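Local structure of VP2 (Primate bocaparvovirus 1, 7L0Y) at residues A[108-113]-A[446-451]; A[38-43]-A[161-166]. The protein forms the icosahedral T=1 shell of the human bocavirus virion, self-assembling as 60 copies of capsid protein. All blocks are in the same frame, centred on the assembly; numbering follows the deposited sequence.

Contact 1: residues A[108-113]-A[446-451]; sequences YNLQIK and IYCTGQ
Tyr108 holds CG between its backbone N and carbonyl carbon (chi1 61°), which lays its ring against Gln451 CB, a CH-pi contact 3.9 Å from the Tyr108 ring centroid. The Gln451 chain runs extended beyond CG (chi2 -177°), carrying OE1 to 3.0 Å from Tyr108 CE1, with the amide plane nearly perpendicular to the ring. The backbones form an antiparallel ladder, consistent with neighbouring strands of the viral jelly roll. Tyr108–Gln451, Gln111–Thr449 and Lys113–Tyr447 are hydrogen-bonded pairs, each with two N-H...O bonds; Ile112–Cys448 is the non-hydrogen-bonded pair between the last two. A beta bulge shifts the register by one residue where the chain turns a corner at Asn109.

On the face carrying Gln111, Thr449 OG1 gives a weak bond to Gln111 OE1 at 3.1 Å, and Lys113 runs alongside Tyr447, its CB 3.4 Å from Tyr447 CE2. The other face is apolar: Ile112 lies beside Cys448 and Ile446, and Val132 and Met429 of the same chain cover this patch. Pro433 of a neighbouring subunit packs on Tyr447 and Thr449. At the corner, Asn109 ND2 binds Gly18 O and also reaches Gln451 OE1 at 3.1 Å, arriving from above the plane of that carbonyl.

Contact 2: residues A[38-43]-A[161-166]; sequences QFITTI and TWKLFQ
Gln38 starts the pairing with Trp162: its carbonyl O accepts the Trp162 N-H, with 2.9 Å between Gln38 O and Trp162 N. Thr161 CA makes a CA-H...O contact with the same oxygen.

Phe39 follows, its CB packed 4.2 Å from Trp162 CB. Its CG stands between the backbone N and the carbonyl carbon (chi1 66°), which sets the ring so that Phe39 CD1 comes 4.2 Å from Leu164 CD2, an oblique approach. The other methyl of Leu164, CD1, rests over one face of the Trp162 ring, near the rim. Phe74 of the same chain meets the Phe39 and Trp162 rings edge-to-face, joining the two into one aromatic cluster.

Ile40 turns to the opposite face. Its N donates to Trp162 O, with 2.9 Å between Ile40 N and Trp162 O. Ile40 CG2 touches two side chains, Thr161 CG2 at 3.8 Å and Lys163 CG at 3.9 Å. Beyond them, Val434 of a neighbouring subunit packs on Ile40, and Lys431 NZ of that subunit is hydrogen-bonded to Thr161 OG1. The last backbone link, Leu164 N to Ile40 O at 3.4 Å, is weak, as the strands begin to part.

Thr41 adds a light touch, its CB 4.1 Å from Leu164 CD2; its OG1 turns to Thr72 OG1 of the same chain. The whole is a short parallel ladder, Phe39 with Trp162 and Ile40 with Lys163. Strand 161-169 lies between strand 30-42 and strands 65-69 and 71-74, which it pairs with antiparallel, so the ladder links what is probably strand B to the next strands of the parvovirus jelly roll.

Strand 30-42 joins the two contacts: its residues 38-43 pair with 161-166 in contact 2 and, on the other side, with 446-451 of contact 1, through probable hydrogen bonds from Thr41 N to Cys448 O and from Phe39 N to Gly450 O. Contact 1 is antiparallel and wholly buried, with polar pairs on one face and apolar side chains on the other. Contact 2 is parallel, covers roughly half as much surface, relies on aromatic and aliphatic packing, and has exposed Lys163 at its margin. Both reach the same neighbouring subunit, whose Pro433 packs on Thr449 in contact 1 and on Thr161 in contact 2.

Contact 1: residues A[108-113]-A[446-451]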
ATOM      1  N   TYR A 108      39.216 -67.832  49.842  1.00 14.27           N
ATOM      2  CA  TYR A 108      37.770 -67.969  49.775  1.00 14.27           C
ATOM      3  C   TYR A 108      37.374 -69.360  50.240  1.00 14.27           C
ATOM      4  O   TYR A 108      38.222 -70.200  50.543  1.00 14.27           O
ATOM      5  CB  TYR A 108      37.281 -67.667  48.360  1.00 14.28           C
ATOM      6  CG  TYR A 108      37.844 -68.581  47.317  1.00 14.28           C
ATOM      7  CD1 TYR A 108      37.124 -69.658  46.859  1.00 14.28           C
ATOM      8  CD2 TYR A 108      39.123 -68.388  46.827  1.00 14.28           C
ATOM      9  CE1 TYR A 108      37.636 -70.486  45.924  1.00 14.28           C
ATOM     10  CE2 TYR A 108      39.651 -69.219  45.905  1.00 14.28           C
ATOM     11  CZ  TYR A 108      38.904 -70.269  45.449  1.00 14.28           C
ATOM     12  OH  TYR A 108      39.423 -71.110  44.504  1.00 14.28           O
ATOM     13  N   ASN A 109      36.064 -69.591  50.285  1.00 17.33           N
ATOM     14  CA  ASN A 109      35.473 -70.837  50.775  1.00 17.33           C
ATOM     15  C   ASN A 109      36.049 -71.235  52.123  1.00 17.33           C
ATOM     16  O   ASN A 109      36.461 -72.373  52.338  1.00 17.33           O
ATOM     17  CB  ASN A 109      35.635 -71.961  49.759  1.00 15.97           C
ATOM     18  CG  ASN A 109      34.746 -71.778  48.569  1.00 15.97           C
ATOM     19  OD1 ASN A 109      33.741 -71.086  48.646  1.00 15.97           O
ATOM     20  ND2 ASN A 109      35.106 -72.390  47.460  1.00 15.97           N
ATOM     21  N   LEU A 110      36.061 -70.287  53.047  1.00 19.23           N
ATOM     22  CA  LEU A 110      36.670 -70.522  54.342  1.00 19.23           C
ATOM     23  C   LEU A 110      35.772 -71.409  55.185  1.00 19.23           C
ATOM     24  O   LEU A 110      34.546 -71.311  55.126  1.00 19.23           O
ATOM     25  CB  LEU A 110      36.923 -69.205  55.065  1.00 17.68           C
ATOM     26  CG  LEU A 110      38.110 -68.347  54.636  1.00 17.68           C
ATOM     27  CD1 LEU A 110      39.297 -69.242  54.419  1.00 17.68           C
ATOM     28  CD2 LEU A 110      37.815 -67.598  53.374  1.00 17.68           C
ATOM     29  N   GLN A 111      36.384 -72.276  55.971  1.00 22.02           N
ATOM     30  CA  GLN A 111      35.675 -73.120  56.913  1.00 22.02           C
ATOM     31  C   GLN A 111      36.399 -73.101  58.242  1.00 22.02           C
ATOM     32  O   GLN A 111      37.552 -73.520  58.322  1.00 22.02           O
ATOM     33  CB  GLN A 111      35.590 -74.546  56.406  1.00 25.28           C
ATOM     34  CG  GLN A 111      34.665 -74.744  55.261  1.00 25.28           C
ATOM     35  CD  GLN A 111      34.775 -76.129  54.719  1.00 25.28           C
ATOM     36  OE1 GLN A 111      35.847 -76.723  54.732  1.00 25.28           O
ATOM     37  NE2 GLN A 111      33.667 -76.683  54.290  1.00 25.28           N
ATOM     38  N   ILE A 112      35.728 -72.632  59.280  1.00 25.42           N
ATOM     39  CA  ILE A 112      36.232 -72.747  60.637  1.00 25.42           C
ATOM     40  C   ILE A 112      35.474 -73.875  61.313  1.00 25.42           C
ATOM     41  O   ILE A 112      34.241 -73.878  61.334  1.00 25.42           O
ATOM     42  CB  ILE A 112      36.099 -71.433  61.421  1.00 24.17           C
ATOM     43  CG1 ILE A 112      36.939 -70.340  60.770  1.00 24.17           C
ATOM     44  CG2 ILE A 112      36.591 -71.633  62.829  1.00 24.17           C
ATOM     45  CD1 ILE A 112      36.172 -69.446  59.846  1.00 24.17           C
ATOM     46  N   LYS A 113      36.209 -74.847  61.828  1.00 28.64           N
ATOM     47  CA  LYS A 113      35.643 -75.970  62.550  1.00 28.64           C
ATOM     48  C   LYS A 113      36.114 -75.895  63.991  1.00 28.64           C
ATOM     49  O   LYS A 113      37.269 -75.566  64.256  1.00 28.64           O
ATOM     50  CB  LYS A 113      36.079 -77.307  61.948  1.00 30.45           C
ATOM     51  CG  LYS A 113      35.808 -77.498  60.476  1.00 30.45           C
ATOM     52  CD  LYS A 113      34.348 -77.602  60.153  1.00 30.45           C
ATOM     53  CE  LYS A 113      33.820 -78.987  60.477  1.00 30.45           C
ATOM     54  NZ  LYS A 113      32.410 -79.173  60.045  1.00 30.45           N
ATOM     55  N   ILE A 446      40.054 -74.288  67.572  1.00 28.78           N
ATOM     56  CA  ILE A 446      39.448 -74.193  66.253  1.00 28.78           C
ATOM     57  C   ILE A 446      40.550 -74.264  65.211  1.00 28.78           C
ATOM     58  O   ILE A 446      41.724 -74.032  65.498  1.00 28.78           O
ATOM     59  CB  ILE A 446      38.640 -72.891  66.076  1.00 28.27           C
ATOM     60  CG1 ILE A 446      39.540 -71.683  66.305  1.00 28.27           C
ATOM     61  CG2 ILE A 446      37.455 -72.856  67.011  1.00 28.27           C
ATOM     62  CD1 ILE A 446      38.905 -70.375  65.960  1.00 28.27           C
ATOM     63  N   TYR A 447      40.163 -74.603  63.986  1.00 25.43           N
ATOM     64  CA  TYR A 447      41.076 -74.532  62.860  1.00 25.43           C
ATOM     65  C   TYR A 447      40.292 -74.060  61.653  1.00 25.43           C
ATOM     66  O   TYR A 447      39.074 -74.207  61.584  1.00 25.43           O
ATOM     67  CB  TYR A 447      41.762 -75.865  62.569  1.00 28.48           C
ATOM     68  CG  TYR A 447      40.876 -76.890  61.935  1.00 28.48           C
ATOM     69  CD1 TYR A 447      40.892 -77.090  60.569  1.00 28.48           C
ATOM     70  CD2 TYR A 447      39.999 -77.632  62.693  1.00 28.48           C
ATOM     71  CE1 TYR A 447      40.087 -78.013  59.989  1.00 28.48           C
ATOM     72  CE2 TYR A 447      39.190 -78.557  62.119  1.00 28.48           C
ATOM     73  CZ  TYR A 447      39.235 -78.748  60.766  1.00 28.48           C
ATOM     74  OH  TYR A 447      38.418 -79.683  60.180  1.00 28.48           O
ATOM     75  N   CYS A 448      41.003 -73.477  60.702  1.00 21.76           N
ATOM     76  CA  CYS A 448      40.398 -72.991  59.476  1.00 21.76           C
ATOM     77  C   CYS A 448      40.973 -73.748  58.292  1.00 21.76           C
ATOM     78  O   CYS A 448      42.182 -73.977  58.218  1.00 21.76           O
ATOM     79  CB  CYS A 448      40.623 -71.490  59.301  1.00 24.02           C
ATOM     80  SG  CYS A 448      39.836 -70.782  57.843  1.00 24.02           S
ATOM     81  N   THR A 449      40.100 -74.155  57.387  1.00 19.32           N
ATOM     82  CA  THR A 449      40.487 -74.595  56.062  1.00 19.32           C
ATOM     83  C   THR A 449      39.830 -73.673  55.053  1.00 19.32           C
ATOM     84  O   THR A 449      38.762 -73.122  55.311  1.00 19.32           O
ATOM     85  CB  THR A 449      40.082 -76.051  55.785  1.00 20.96           C
ATOM     86  OG1 THR A 449      38.663 -76.198  55.901  1.00 20.96           O
ATOM     87  CG2 THR A 449      40.752 -76.979  56.751  1.00 20.96           C
ATOM     88  N   GLY A 450      40.477 -73.499  53.915  1.00 15.38           N
ATOM     89  CA  GLY A 450      39.899 -72.717  52.854  1.00 15.38           C
ATOM     90  C   GLY A 450      40.641 -72.973  51.572  1.00 15.38           C
ATOM     91  O   GLY A 450      41.533 -73.814  51.509  1.00 15.38           O
ATOM     92  N   GLN A 451      40.270 -72.225  50.547  1.00 12.99           N
ATOM     93  CA  GLN A 451      40.921 -72.309  49.252  1.00 12.99           C
ATOM     94  C   GLN A 451      41.656 -71.008  48.985  1.00 12.99           C
ATOM     95  O   GLN A 451      41.107 -69.927  49.193  1.00 12.99           O
ATOM     96  CB  GLN A 451      39.907 -72.601  48.142  1.00 15.30           C
ATOM     97  CG  GLN A 451      39.188 -73.921  48.328  1.00 15.30           C
ATOM     98  CD  GLN A 451      38.227 -74.266  47.205  1.00 15.30           C
ATOM     99  OE1 GLN A 451      37.841 -73.420  46.407  1.00 15.30           O
ATOM    100  NE2 GLN A 451      37.810 -75.522  47.163  1.00 15.30           N
TER

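Contact 2: residues A[38-43]-A[161-166]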
ATOM      1  N   GLN A  38      43.885 -76.120  48.632  1.00 16.16           N
ATOM      2  CA  GLN A  38      43.149 -76.197  49.878  1.00 16.16           C
ATOM      3  C   GLN A  38      44.173 -76.076  50.992  1.00 16.16           C
ATOM      4  O   GLN A  38      45.101 -76.882  51.068  1.00 16.16           O
ATOM      5  CB  GLN A  38      42.386 -77.517  49.937  1.00 19.27           C
ATOM      6  CG  GLN A  38      41.497 -77.784  51.126  1.00 19.27           C
ATOM      7  CD  GLN A  38      40.338 -76.831  51.250  1.00 19.27           C
ATOM      8  OE1 GLN A  38      40.213 -76.125  52.238  1.00 19.27           O
ATOM      9  NE2 GLN A  38      39.517 -76.762  50.219  1.00 19.27           N
ATOM     10  N   PHE A  39      44.029 -75.062  51.833  1.00 16.31           N
ATOM     11  CA  PHE A  39      44.977 -74.835  52.910  1.00 16.31           C
ATOM     12  C   PHE A  39      44.302 -75.111  54.242  1.00 16.31           C
ATOM     13  O   PHE A  39      43.079 -75.062  54.359  1.00 16.31           O
ATOM     14  CB  PHE A  39      45.535 -73.402  52.911  1.00 13.98           C
ATOM     15  CG  PHE A  39      44.514 -72.350  53.215  1.00 13.98           C
ATOM     16  CD1 PHE A  39      44.212 -72.020  54.520  1.00 13.98           C
ATOM     17  CD2 PHE A  39      43.874 -71.678  52.208  1.00 13.98           C
ATOM     18  CE1 PHE A  39      43.281 -71.078  54.798  1.00 13.98           C
ATOM     19  CE2 PHE A  39      42.955 -70.719  52.491  1.00 13.98           C
ATOM     20  CZ  PHE A  39      42.656 -70.422  53.780  1.00 13.98           C
ATOM     21  N   ILE A  40      45.112 -75.424  55.240  1.00 19.53           N
ATOM     22  CA  ILE A  40      44.652 -75.597  56.608  1.00 19.53           C
ATOM     23  C   ILE A  40      45.539 -74.762  57.513  1.00 19.53           C
ATOM     24  O   ILE A  40      46.767 -74.804  57.398  1.00 19.53           O
ATOM     25  CB  ILE A  40      44.662 -77.075  57.036  1.00 21.15           C
ATOM     26  CG1 ILE A  40      44.083 -77.218  58.437  1.00 21.15           C
ATOM     27  CG2 ILE A  40      46.056 -77.671  56.954  1.00 21.15           C
ATOM     28  CD1 ILE A  40      43.863 -78.622  58.850  1.00 21.15           C
ATOM     29  N   THR A  41      44.923 -74.000  58.406  1.00 24.10           N
ATOM     30  CA  THR A  41      45.652 -73.199  59.374  1.00 24.10           C
ATOM     31  C   THR A  41      45.132 -73.506  60.768  1.00 24.10           C
ATOM     32  O   THR A  41      43.931 -73.695  60.964  1.00 24.10           O
ATOM     33  CB  THR A  41      45.550 -71.698  59.051  1.00 25.49           C
ATOM     34  OG1 THR A  41      46.386 -70.952  59.939  1.00 25.49           O
ATOM     35  CG2 THR A  41      44.134 -71.187  59.161  1.00 25.49           C
ATOM     36  N   THR A  42      46.042 -73.570  61.725  1.00 27.39           N
ATOM     37  CA  THR A  42      45.738 -73.928  63.098  1.00 27.39           C
ATOM     38  C   THR A  42      46.283 -72.858  64.029  1.00 27.39           C
ATOM     39  O   THR A  42      47.057 -71.990  63.628  1.00 27.39           O
ATOM     40  CB  THR A  42      46.328 -75.297  63.456  1.00 30.54           C
ATOM     41  OG1 THR A  42      47.750 -75.264  63.301  1.00 30.54           O
ATOM     42  CG2 THR A  42      45.769 -76.364  62.545  1.00 30.54           C
ATOM     43  N   ILE A  43      45.851 -72.924  65.286  1.00 29.83           N
ATOM     44  CA  ILE A  43      46.317 -71.988  66.298  1.00 29.83           C
ATOM     45  C   ILE A  43      47.806 -72.189  66.538  1.00 29.83           C
ATOM     46  O   ILE A  43      48.302 -73.322  66.580  1.00 29.83           O
ATOM     47  CB  ILE A  43      45.496 -72.168  67.585  1.00 30.90           C
ATOM     48  CG1 ILE A  43      44.038 -71.797  67.319  1.00 30.90           C
ATOM     49  CG2 ILE A  43      46.055 -71.326  68.716  1.00 30.90           C
ATOM     50  CD1 ILE A  43      43.090 -72.225  68.395  1.00 30.90           C
ATOM     51  N   THR A 161      47.120 -80.857  50.407  1.00 21.43           N
ATOM     52  CA  THR A 161      46.708 -79.823  51.343  1.00 21.43           C
ATOM     53  C   THR A 161      47.931 -79.042  51.792  1.00 21.43           C
ATOM     54  O   THR A 161      48.979 -79.611  52.060  1.00 21.43           O
ATOM     55  CB  THR A 161      45.966 -80.422  52.551  1.00 24.06           C
ATOM     56  OG1 THR A 161      44.805 -81.115  52.082  1.00 24.06           O
ATOM     57  CG2 THR A 161      45.533 -79.341  53.531  1.00 24.06           C
ATOM     58  N   TRP A 162      47.778 -77.728  51.819  1.00 19.67           N
ATOM     59  CA  TRP A 162      48.829 -76.813  52.198  1.00 19.67           C
ATOM     60  C   TRP A 162      48.694 -76.400  53.655  1.00 19.67           C
ATOM     61  O   TRP A 162      47.749 -75.722  54.021  1.00 19.67           O
ATOM     62  CB  TRP A 162      48.737 -75.594  51.288  1.00 21.22           C
ATOM     63  CG  TRP A 162      49.853 -74.626  51.381  1.00 21.22           C
ATOM     64  CD1 TRP A 162      51.006 -74.768  52.075  1.00 21.22           C
ATOM     65  CD2 TRP A 162      49.940 -73.373  50.708  1.00 21.22           C
ATOM     66  NE1 TRP A 162      51.796 -73.669  51.903  1.00 21.22           N
ATOM     67  CE2 TRP A 162      51.164 -72.798  51.061  1.00 21.22           C
ATOM     68  CE3 TRP A 162      49.091 -72.677  49.848  1.00 21.22           C
ATOM     69  CZ2 TRP A 162      51.565 -71.559  50.587  1.00 21.22           C
ATOM     70  CZ3 TRP A 162      49.491 -71.452  49.377  1.00 21.22           C
ATOM     71  CH2 TRP A 162      50.714 -70.903  49.750  1.00 21.22           C
ATOM     72  N   LYS A 163      49.646 -76.812  54.486  1.00 21.10           N
ATOM     73  CA  LYS A 163      49.632 -76.450  55.891  1.00 21.10           C
ATOM     74  C   LYS A 163      50.533 -75.250  56.056  1.00 21.10           C
ATOM     75  O   LYS A 163      51.702 -75.298  55.718  1.00 21.10           O
ATOM     76  CB  LYS A 163      50.188 -77.573  56.759  1.00 22.79           C
ATOM     77  CG  LYS A 163      49.715 -78.971  56.417  1.00 22.79           C
ATOM     78  CD  LYS A 163      50.148 -79.937  57.507  1.00 22.79           C
ATOM     79  CE  LYS A 163      49.730 -81.369  57.210  1.00 22.79           C
ATOM     80  NZ  LYS A 163      50.611 -82.011  56.198  1.00 22.79           N
ATOM     81  N   LEU A 164      49.980 -74.165  56.573  1.00 20.22           N
ATOM     82  CA  LEU A 164      50.737 -72.943  56.788  1.00 20.22           C
ATOM     83  C   LEU A 164      51.717 -73.055  57.945  1.00 20.22           C
ATOM     84  O   LEU A 164      51.465 -73.746  58.922  1.00 20.22           O
ATOM     85  CB  LEU A 164      49.786 -71.768  56.988  1.00 17.38           C
ATOM     86  CG  LEU A 164      49.257 -71.142  55.695  1.00 17.38           C
ATOM     87  CD1 LEU A 164      49.339 -72.088  54.506  1.00 17.38           C
ATOM     88  CD2 LEU A 164      47.863 -70.576  55.875  1.00 17.38           C
ATOM     89  N   PHE A 165      52.846 -72.376  57.826  1.00 22.60           N
ATOM     90  CA  PHE A 165      53.840 -72.395  58.881  1.00 22.60           C
ATOM     91  C   PHE A 165      53.676 -71.185  59.771  1.00 22.60           C
ATOM     92  O   PHE A 165      53.141 -70.169  59.351  1.00 22.60           O
ATOM     93  CB  PHE A 165      55.248 -72.399  58.300  1.00 27.44           C
ATOM     94  CG  PHE A 165      55.743 -73.760  57.935  1.00 27.44           C
ATOM     95  CD1 PHE A 165      56.578 -74.453  58.787  1.00 27.44           C
ATOM     96  CD2 PHE A 165      55.376 -74.346  56.739  1.00 27.44           C
ATOM     97  CE1 PHE A 165      57.038 -75.707  58.455  1.00 27.44           C
ATOM     98  CE2 PHE A 165      55.834 -75.602  56.399  1.00 27.44           C
ATOM     99  CZ  PHE A 165      56.668 -76.284  57.258  1.00 27.44           C
ATOM    100  N   GLN A 166      54.126 -71.312  61.014  1.00 23.39           N
ATOM    101  CA  GLN A 166      54.074 -70.210  61.948  1.00 23.39           C
ATOM    102  C   GLN A 166      55.041 -69.115  61.542  1.00 23.39           C
ATOM    103  O   GLN A 166      56.173 -69.377  61.138  1.00 23.39           O
ATOM    104  CB  GLN A 166      54.420 -70.705  63.337  1.00 23.84           C
ATOM    105  CG  GLN A 166      54.225 -69.682  64.380  1.00 23.84           C
ATOM    106  CD  GLN A 166      54.508 -70.217  65.736  1.00 23.84           C
ATOM    107  OE1 GLN A 166      54.863 -71.376  65.893  1.00 23.84           O
ATOM    108  NE2 GLN A 166      54.324 -69.391  66.734  1.00 23.84           N
TER